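Local structure of Non-structural protein NS2 (Bluetongue virus, 1UTY) at residues Cys35-Gly40 with Ile75-Thr80; Lys20-Ala25 with Val43-Val48; Lys54-Asn59 with Tyr66-Gly71. The protein binds single-stranded RNA, and the chain described here is its N-terminal RNA-binding domain. All coordinates share one frame; numbering follows the deposited sequence.

How the contacts relate
All three contacts lie within one mixed beta sheet and the helix packed against it. Along the chain the segments of contacts 1 and 2 alternate, whereas 54-59 and 66-71 of contact 3 both fall between the two segments of contact 1. The centres of contacts 1 and 2 are about 9 Å apart and those of contacts 1 and 3 about 10 Å; strand 34-39 pairs with 44-48. Contacts 2 and 3, about 15 Å apart between centres, do not touch. Contacts 1 and 3 are buried and share the neighbouring strands 64-70 and 73-79, so they belong to one largely apolar core; contact 2, partly buried, joins helix 22-29 to the outermost strand 44-48.

Contact 1: Cys35-Gly40 with Ile75-Thr80; sequences CQIKIG and ISLMLT
Thr80 OG1 is gripped twice, by the backbone N-H of His82 and by the carbonyl of Gly83, which probably steadies the chain next to Leu79, whose CD2 meets CD1 of Ile37 at 4.2 Å. From there inward the contact is purely apolar. Ile37 and Leu77 reach toward each other tip to tip, with Ile37 CD1 standing 4.0 Å from Leu77 CD2. The delta carbon of Ile37 therefore sits against one methyl from each of two leucines that follow one another on the same face of strand 73-79. Its reach comes from an extended chain: CG1 lies anti to the carbonyl carbon (chi1 -53°), and CD1 continues outward with chi2 at 171°.

Two residues further along, Ile39 and Ile75 are packed more tightly and cross at a slant, CD1 of Ile39 resting 3.7 Å from CG2 of Ile75. Here the branch methyl of one isoleucine receives the long arm of the other. The backbones stay well apart, the CA atoms of Ile39 and Ile75 being 9.1 Å from each other, so side-chain methyls alone bridge the interval. Val84 and Ala86 of strand 84-87 pack beside these residues, Val84 on Ile37 and Leu79, Ala86 on Ile39 and Leu77. Ile12 touches Ile75 and Val14 touches Ile37, both from strand 10-15.

The axes of 35-39 and 75-79 approach to 10.6 Å and their directions differ by 130°. A face-to-face meeting of strands that share no backbone bonds, with isoleucine and leucine side chains meeting between them, is characteristic of beta-sandwich-like core packing, consistent with the single sheet folding back over itself.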
loop_
_atom_site.group_PDB
_atom_site.type_symbol
_atom_site.label_atom_id
_atom_site.label_comp_id
_atom_site.label_asym_id
_atom_site.label_seq_id
_atom_site.Cartn_x
_atom_site.Cartn_y
_atom_site.Cartn_z
ATOM N N CYS A 35 -10.277 -12.537 15.024
ATOM C CA CYS A 35 -11.602 -12.009 14.776
ATOM C C CYS A 35 -11.881 -11.991 13.282
ATOM O O CYS A 35 -11.219 -11.255 12.529
ATOM C CB CYS A 35 -11.776 -10.619 15.377
ATOM S SG CYS A 35 -13.500 -10.110 15.394
ATOM N N GLN A 36 -12.840 -12.802 12.843
ATOM C CA GLN A 36 -13.229 -12.788 11.435
ATOM C C GLN A 36 -14.105 -11.577 11.078
ATOM O O GLN A 36 -15.140 -11.323 11.731
ATOM C CB GLN A 36 -13.948 -14.077 11.043
ATOM C CG GLN A 36 -14.447 -14.095 9.601
ATOM C CD GLN A 36 -15.288 -15.344 9.272
ATOM O OE1 GLN A 36 -15.827 -15.988 10.171
ATOM N NE2 GLN A 36 -15.409 -15.665 7.994
ATOM N N ILE A 37 -13.681 -10.845 10.037
ATOM C CA ILE A 37 -14.515 -9.839 9.388
ATOM C C ILE A 37 -14.853 -10.281 7.970
ATOM O O ILE A 37 -13.976 -10.438 7.135
ATOM C CB ILE A 37 -13.818 -8.459 9.371
ATOM C CG1 ILE A 37 -13.384 -8.091 10.793
ATOM C CG2 ILE A 37 -14.751 -7.389 8.763
ATOM C CD1 ILE A 37 -12.510 -6.868 10.859
ATOM N N LYS A 38 -16.138 -10.491 7.720
ATOM C CA LYS A 38 -16.621 -10.907 6.414
ATOM C C LYS A 38 -17.330 -9.740 5.746
ATOM O O LYS A 38 -18.264 -9.172 6.314
ATOM C CB LYS A 38 -17.568 -12.090 6.538
ATOM C CG LYS A 38 -18.056 -12.632 5.198
ATOM C CD LYS A 38 -18.544 -14.078 5.328
ATOM C CE LYS A 38 -19.995 -14.141 5.779
ATOM N NZ LYS A 38 -20.464 -15.560 6.011
ATOM N N ILE A 39 -16.868 -9.382 4.548
ATOM C CA ILE A 39 -17.474 -8.293 3.776
ATOM C C ILE A 39 -18.119 -8.886 2.540
ATOM O O ILE A 39 -17.520 -9.732 1.887
ATOM C CB ILE A 39 -16.411 -7.241 3.374
ATOM C CG1 ILE A 39 -15.780 -6.610 4.605
ATOM C CG2 ILE A 39 -17.035 -6.132 2.529
ATOM C CD1 ILE A 39 -14.467 -5.927 4.295
ATOM N N GLY A 40 -19.348 -8.479 2.237
ATOM C CA GLY A 40 -20.028 -8.954 1.043
ATOM C C GLY A 40 -21.533 -8.998 1.179
ATOM O O GLY A 40 -22.107 -8.272 1.972
ATOM N N ILE A 75 -8.966 -3.835 0.321
ATOM C CA ILE A 75 -9.822 -3.848 1.510
ATOM C C ILE A 75 -9.361 -2.798 2.526
ATOM O O ILE A 75 -8.243 -2.874 3.024
ATOM C CB ILE A 75 -9.850 -5.257 2.154
ATOM C CG1 ILE A 75 -10.095 -6.333 1.091
ATOM C CG2 ILE A 75 -10.944 -5.337 3.212
ATOM C CD1 ILE A 75 -9.008 -7.375 0.997
ATOM N N SER A 76 -10.218 -1.826 2.822
ATOM C CA SER A 76 -9.855 -0.739 3.734
ATOM C C SER A 76 -10.533 -0.932 5.077
ATOM O O SER A 76 -11.753 -1.078 5.140
ATOM C CB SER A 76 -10.257 0.629 3.174
ATOM O OG SER A 76 -9.705 0.838 1.895
ATOM N N LEU A 77 -9.749 -0.906 6.147
ATOM C CA LEU A 77 -10.284 -1.201 7.467
ATOM C C LEU A 77 -9.862 -0.165 8.501
ATOM O O LEU A 77 -8.677 0.203 8.600
ATOM C CB LEU A 77 -9.851 -2.586 7.933
ATOM C CG LEU A 77 -10.145 -3.784 7.041
ATOM C CD1 LEU A 77 -8.866 -4.176 6.255
ATOM C CD2 LEU A 77 -10.656 -4.938 7.889
ATOM N N MET A 78 -10.846 0.304 9.255
ATOM C CA MET A 78 -10.588 1.082 10.456
ATOM C C MET A 78 -10.756 0.186 11.672
ATOM O O MET A 78 -11.866 -0.255 11.984
ATOM C CB MET A 78 -11.545 2.264 10.543
ATOM C CG MET A 78 -11.373 3.298 9.456
ATOM S SD MET A 78 -9.700 3.981 9.397
ATOM C CE MET A 78 -9.968 5.223 8.202
ATOM N N LEU A 79 -9.652 -0.107 12.350
ATOM C CA LEU A 79 -9.722 -0.907 13.577
ATOM C C LEU A 79 -9.442 -0.018 14.755
ATOM O O LEU A 79 -8.309 0.459 14.916
ATOM C CB LEU A 79 -8.733 -2.083 13.540
ATOM C CG LEU A 79 -8.760 -2.948 12.274
ATOM C CD1 LEU A 79 -7.703 -4.044 12.358
ATOM C CD2 LEU A 79 -10.190 -3.541 11.994
ATOM N N THR A 80 -10.464 0.239 15.566
ATOM C CA THR A 80 -10.263 1.060 16.745
ATOM C C THR A 80 -10.404 0.207 17.987
ATOM O O THR A 80 -10.738 -0.977 17.871
ATOM C CB THR A 80 -11.230 2.287 16.787
ATOM O OG1 THR A 80 -12.555 1.846 17.082
ATOM C CG2 THR A 80 -11.330 2.957 15.412
#

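Contact 2: Lys20-Ala25 with Val43-Val48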
loop_
_atom_site.group_PDB
_atom_site.type_symbol
_atom_site.label_atom_id
_atom_site.label_comp_id
_atom_site.label_asym_id
_atom_site.label_seq_id
_atom_site.Cartn_x
_atom_site.Cartn_y
_atom_site.Cartn_z
ATOM N N LYS A 20 -5.753 -4.577 21.681
ATOM C CA LYS A 20 -6.032 -3.154 21.838
ATOM C C LYS A 20 -7.090 -2.692 20.823
ATOM O O LYS A 20 -7.633 -1.598 20.959
ATOM C CB LYS A 20 -4.751 -2.301 21.734
ATOM C CG LYS A 20 -3.584 -2.691 22.680
ATOM C CD LYS A 20 -4.000 -2.701 24.131
ATOM C CE LYS A 20 -2.795 -2.727 25.087
ATOM N NZ LYS A 20 -3.307 -2.653 26.476
ATOM N N THR A 21 -7.388 -3.511 19.813
ATOM C CA THR A 21 -8.522 -3.213 18.935
ATOM C C THR A 21 -9.770 -3.926 19.441
ATOM O O THR A 21 -9.677 -4.943 20.147
ATOM C CB THR A 21 -8.264 -3.626 17.460
ATOM O OG1 THR A 21 -8.240 -5.055 17.351
ATOM C CG2 THR A 21 -6.895 -3.170 16.961
ATOM N N LEU A 22 -10.938 -3.405 19.076
ATOM C CA LEU A 22 -12.182 -4.086 19.396
ATOM C C LEU A 22 -12.110 -5.574 19.017
ATOM O O LEU A 22 -12.461 -6.440 19.825
ATOM C CB LEU A 22 -13.378 -3.423 18.707
ATOM C CG LEU A 22 -14.685 -4.177 18.989
ATOM C CD1 LEU A 22 -15.171 -3.842 20.392
ATOM C CD2 LEU A 22 -15.751 -3.872 17.945
ATOM N N CYS A 23 -11.665 -5.839 17.790
ATOM C CA CYS A 23 -11.387 -7.181 17.274
ATOM C C CYS A 23 -10.593 -8.058 18.216
ATOM O O CYS A 23 -10.975 -9.197 18.455
ATOM C CB CYS A 23 -10.580 -7.079 15.972
ATOM S SG CYS A 23 -11.555 -6.518 14.581
ATOM N N GLY A 24 -9.464 -7.533 18.700
ATOM C CA GLY A 24 -8.574 -8.260 19.589
ATOM C C GLY A 24 -9.198 -8.516 20.943
ATOM O O GLY A 24 -9.062 -9.616 21.495
ATOM N N ALA A 25 -9.883 -7.500 21.474
ATOM C CA ALA A 25 -10.541 -7.595 22.779
ATOM C C ALA A 25 -11.561 -8.723 22.756
ATOM O O ALA A 25 -11.584 -9.570 23.644
ATOM C CB ALA A 25 -11.211 -6.254 23.160
ATOM N N VAL A 43 -22.587 -10.204 5.694
ATOM C CA VAL A 43 -21.524 -9.686 6.549
ATOM C C VAL A 43 -21.431 -10.479 7.841
ATOM O O VAL A 43 -22.388 -11.155 8.236
ATOM C CB VAL A 43 -21.688 -8.175 6.804
ATOM C CG1 VAL A 43 -22.025 -7.470 5.484
ATOM C CG2 VAL A 43 -22.772 -7.904 7.859
ATOM N N ALA A 44 -20.272 -10.434 8.482
ATOM C CA ALA A 44 -20.096 -11.141 9.747
ATOM C C ALA A 44 -18.991 -10.562 10.593
ATOM O O ALA A 44 -17.982 -10.093 10.087
ATOM C CB ALA A 44 -19.875 -12.675 9.525
ATOM N N PHE A 45 -19.189 -10.616 11.900
ATOM C CA PHE A 45 -18.142 -10.319 12.860
ATOM C C PHE A 45 -18.153 -11.542 13.774
ATOM O O PHE A 45 -19.181 -11.867 14.355
ATOM C CB PHE A 45 -18.473 -9.006 13.589
ATOM C CG PHE A 45 -17.495 -8.619 14.681
ATOM C CD1 PHE A 45 -17.575 -9.190 15.952
ATOM C CD2 PHE A 45 -16.521 -7.652 14.456
ATOM C CE1 PHE A 45 -16.675 -8.819 16.976
ATOM C CE2 PHE A 45 -15.621 -7.277 15.463
ATOM C CZ PHE A 45 -15.701 -7.854 16.724
ATOM N N LYS A 46 -17.031 -12.255 13.866
ATOM C CA LYS A 46 -16.993 -13.454 14.696
ATOM C C LYS A 46 -15.595 -13.883 15.080
ATOM O O LYS A 46 -14.758 -14.066 14.206
ATOM C CB LYS A 46 -17.718 -14.635 14.019
ATOM C CG LYS A 46 -17.474 -15.963 14.723
ATOM C CD LYS A 46 -18.473 -17.048 14.351
ATOM C CE LYS A 46 -18.482 -18.161 15.413
ATOM N NZ LYS A 46 -19.291 -19.363 15.018
ATOM N N PRO A 47 -15.352 -14.063 16.386
ATOM C CA PRO A 47 -14.111 -14.680 16.874
ATOM C C PRO A 47 -14.017 -16.126 16.393
ATOM O O PRO A 47 -14.969 -16.878 16.579
ATOM C CB PRO A 47 -14.281 -14.659 18.402
ATOM C CG PRO A 47 -15.278 -13.626 18.657
ATOM C CD PRO A 47 -16.240 -13.676 17.500
ATOM N N VAL A 48 -12.899 -16.492 15.767
ATOM C CA VAL A 48 -12.729 -17.848 15.234
ATOM C C VAL A 48 -11.351 -18.450 15.522
ATOM O O VAL A 48 -10.411 -17.735 15.881
ATOM C CB VAL A 48 -13.021 -17.922 13.719
ATOM C CG1 VAL A 48 -14.499 -17.755 13.465
ATOM C CG2 VAL A 48 -12.176 -16.896 12.939
#
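The ring of Phe45 is approached obliquely from opposite sides of its plane by Leu22 and Cys23, two successive residues at the start of helix 22-29. Leu22 CD2 comes within 4.2 Å of CZ, while Cys23 SG stands 4.2 Å from the adjacent ring carbon, CE2 of Phe45. The sulfur is 5.5 Å from the ring centroid and 65° off the normal, a slanted sulfur-aromatic contact. Cys35 SG, from the neighbouring strand, joins it on the same side of the plane, and Ile26 of the helix also touches the ring.

Phe45 projects its ring from strand 44-48 to the first turn of the helix because CG lies opposite the backbone N (chi1 177°). That turn is held by Thr21, the N-cap, whose OG1 accepts from Gly24 N at 3.1 Å and is also hydrogen-bonded to Asp16 OD2. This cap lies directly before Leu22 and Cys23.

Phe45 lies on an outermost strand of the sheet within this chain and remains exposed despite these neighbours. Between 20-25 and 43-48, cohesion accordingly rests on dispersion and on the polarisable thiol sulfur beside the aromatic ring, without polar bonding.

Contact 3: Lys54-Asn59 with Tyr66-Gly71; sequences KGYVLN and YRIQDG
One polar bond spans the contact: the hydroxyl of Tyr56 donates to Asp70 OD2 at 2.7 Å. The carboxylate oxygen sits at the edge of the phenol ring, near its plane, and receives the proton on its anti lone pair, away from OD1, while the carboxylate itself is turned 75° from the ring. Lys120 forms a salt bridge to the same OD2, probably helping to keep Asp70 ionised, and OD1 of Asp70 has a long, weak ion pair with Arg90 of the second subunit.

Segments 56-59 and 66-70 run at 143° to each other with axes 10.0 Å apart. They face each other across the folded sheet, as in a beta sandwich, with the apolar contacts buried between them.

The apolar contacts form a row beside the polar pair. Ile68 CG2 slants against the Tyr56 ring, 3.6 Å from CD2 and almost as near to CE2. The other arm of Ile68 points along the row, its CD1 meeting Leu58 CD2 at 4.2 Å. Leu58, whose CG is anti to the backbone N (chi1 -178°), also brings CD2 to 4.3 Å from CB of Tyr66. The far end of Tyr66 is engaged elsewhere, its OH hydrogen-bonded to Gly62 O. Val101 packs on Tyr56, Ile68 and Asp70, and Cys122 on Tyr56 and Ile68.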
loop_
_atom_site.group_PDB
_atom_site.type_symbol
_atom_site.label_atom_id
_atom_site.label_comp_id
_atom_site.label_asym_id
_atom_site.label_seq_id
_atom_site.Cartn_x
_atom_site.Cartn_y
_atom_site.Cartn_z
ATOM N N LYS A 54 -8.472 -18.885 0.913
ATOM C CA LYS A 54 -8.611 -17.613 0.205
ATOM C C LYS A 54 -8.801 -16.418 1.158
ATOM O O LYS A 54 -9.068 -15.308 0.722
ATOM C CB LYS A 54 -9.741 -17.697 -0.841
ATOM N N GLY A 55 -8.647 -16.651 2.460
ATOM C CA GLY A 55 -8.749 -15.594 3.452
ATOM C C GLY A 55 -7.480 -14.774 3.675
ATOM O O GLY A 55 -6.360 -15.193 3.315
ATOM N N TYR A 56 -7.669 -13.608 4.283
ATOM C CA TYR A 56 -6.577 -12.697 4.630
ATOM C C TYR A 56 -6.336 -12.776 6.126
ATOM O O TYR A 56 -7.280 -12.642 6.910
ATOM C CB TYR A 56 -6.932 -11.240 4.262
ATOM C CG TYR A 56 -7.172 -11.025 2.788
ATOM C CD1 TYR A 56 -8.367 -11.428 2.182
ATOM C CD2 TYR A 56 -6.197 -10.441 1.991
ATOM C CE1 TYR A 56 -8.572 -11.253 0.809
ATOM C CE2 TYR A 56 -6.396 -10.258 0.635
ATOM C CZ TYR A 56 -7.580 -10.660 0.056
ATOM O OH TYR A 56 -7.759 -10.455 -1.279
ATOM N N VAL A 57 -5.093 -13.009 6.524
ATOM C CA VAL A 57 -4.729 -12.849 7.917
ATOM C C VAL A 57 -4.144 -11.452 8.048
ATOM O O VAL A 57 -3.129 -11.120 7.441
ATOM C CB VAL A 57 -3.724 -13.917 8.408
ATOM C CG1 VAL A 57 -3.204 -13.582 9.793
ATOM C CG2 VAL A 57 -4.361 -15.296 8.400
ATOM N N LEU A 58 -4.831 -10.626 8.816
ATOM C CA LEU A 58 -4.376 -9.294 9.098
ATOM C C LEU A 58 -3.820 -9.282 10.520
ATOM O O LEU A 58 -4.561 -9.180 11.504
ATOM C CB LEU A 58 -5.527 -8.304 8.927
ATOM C CG LEU A 58 -5.203 -6.821 9.148
ATOM C CD1 LEU A 58 -3.961 -6.400 8.318
ATOM C CD2 LEU A 58 -6.438 -5.958 8.837
ATOM N N ASN A 59 -2.505 -9.438 10.601
ATOM C CA ASN A 59 -1.759 -9.369 11.843
ATOM C C ASN A 59 -1.512 -7.887 12.116
ATOM O O ASN A 59 -0.809 -7.211 11.341
ATOM C CB ASN A 59 -0.457 -10.147 11.652
ATOM C CG ASN A 59 0.439 -10.189 12.906
ATOM O OD1 ASN A 59 0.216 -9.495 13.881
ATOM N ND2 ASN A 59 1.487 -10.996 12.841
ATOM N N TYR A 66 -5.885 0.408 8.129
ATOM C CA TYR A 66 -5.166 -0.618 7.379
ATOM C C TYR A 66 -5.825 -0.870 6.019
ATOM O O TYR A 66 -7.023 -1.122 5.930
ATOM C CB TYR A 66 -5.108 -1.920 8.172
ATOM C CG TYR A 66 -4.506 -1.791 9.552
ATOM C CD1 TYR A 66 -3.134 -1.838 9.727
ATOM C CD2 TYR A 66 -5.310 -1.636 10.687
ATOM C CE1 TYR A 66 -2.570 -1.730 10.975
ATOM C CE2 TYR A 66 -4.756 -1.540 11.950
ATOM C CZ TYR A 66 -3.377 -1.586 12.078
ATOM O OH TYR A 66 -2.770 -1.487 13.297
ATOM N N ARG A 67 -5.025 -0.790 4.965
ATOM C CA ARG A 67 -5.505 -1.046 3.615
ATOM C C ARG A 67 -4.785 -2.252 3.044
ATOM O O ARG A 67 -3.591 -2.186 2.762
ATOM C CB ARG A 67 -5.275 0.178 2.732
ATOM C CG ARG A 67 -5.714 0.026 1.282
ATOM C CD ARG A 67 -5.882 1.366 0.567
ATOM N NE ARG A 67 -7.266 1.854 0.649
ATOM C CZ ARG A 67 -7.655 3.116 0.413
ATOM N NH1 ARG A 67 -6.760 4.068 0.099
ATOM N NH2 ARG A 67 -8.947 3.428 0.487
ATOM N N ILE A 68 -5.501 -3.357 2.883
ATOM C CA ILE A 68 -4.891 -4.529 2.275
ATOM C C ILE A 68 -4.863 -4.365 0.767
ATOM O O ILE A 68 -5.895 -4.134 0.159
ATOM C CB ILE A 68 -5.627 -5.816 2.671
ATOM C CG1 ILE A 68 -5.480 -6.073 4.172
ATOM C CG2 ILE A 68 -5.095 -6.998 1.855
ATOM C CD1 ILE A 68 -6.579 -6.958 4.768
ATOM N N GLN A 69 -3.675 -4.483 0.168
ATOM C CA GLN A 69 -3.556 -4.311 -1.280
ATOM C C GLN A 69 -3.165 -5.564 -2.051
ATOM O O GLN A 69 -2.001 -5.997 -2.087
ATOM C CB GLN A 69 -2.678 -3.120 -1.635
ATOM C CG GLN A 69 -3.499 -1.985 -2.195
ATOM C CD GLN A 69 -3.310 -0.709 -1.428
ATOM O OE1 GLN A 69 -2.774 -0.725 -0.322
ATOM N NE2 GLN A 69 -3.734 0.411 -2.013
ATOM N N ASP A 70 -4.183 -6.120 -2.682
ATOM C CA ASP A 70 -4.079 -7.390 -3.350
ATOM C C ASP A 70 -4.443 -7.204 -4.820
ATOM O O ASP A 70 -5.458 -7.717 -5.299
ATOM C CB ASP A 70 -5.003 -8.393 -2.655
ATOM C CG ASP A 70 -4.799 -9.796 -3.141
ATOM O OD1 ASP A 70 -3.827 -10.022 -3.910
ATOM O OD2 ASP A 70 -5.573 -10.731 -2.813
ATOM N N GLY A 71 -3.599 -6.463 -5.531
ATOM C CA GLY A 71 -3.843 -6.174 -6.932
ATOM C C GLY A 71 -5.037 -5.266 -7.096
ATOM O O GLY A 71 -5.022 -4.119 -6.627
#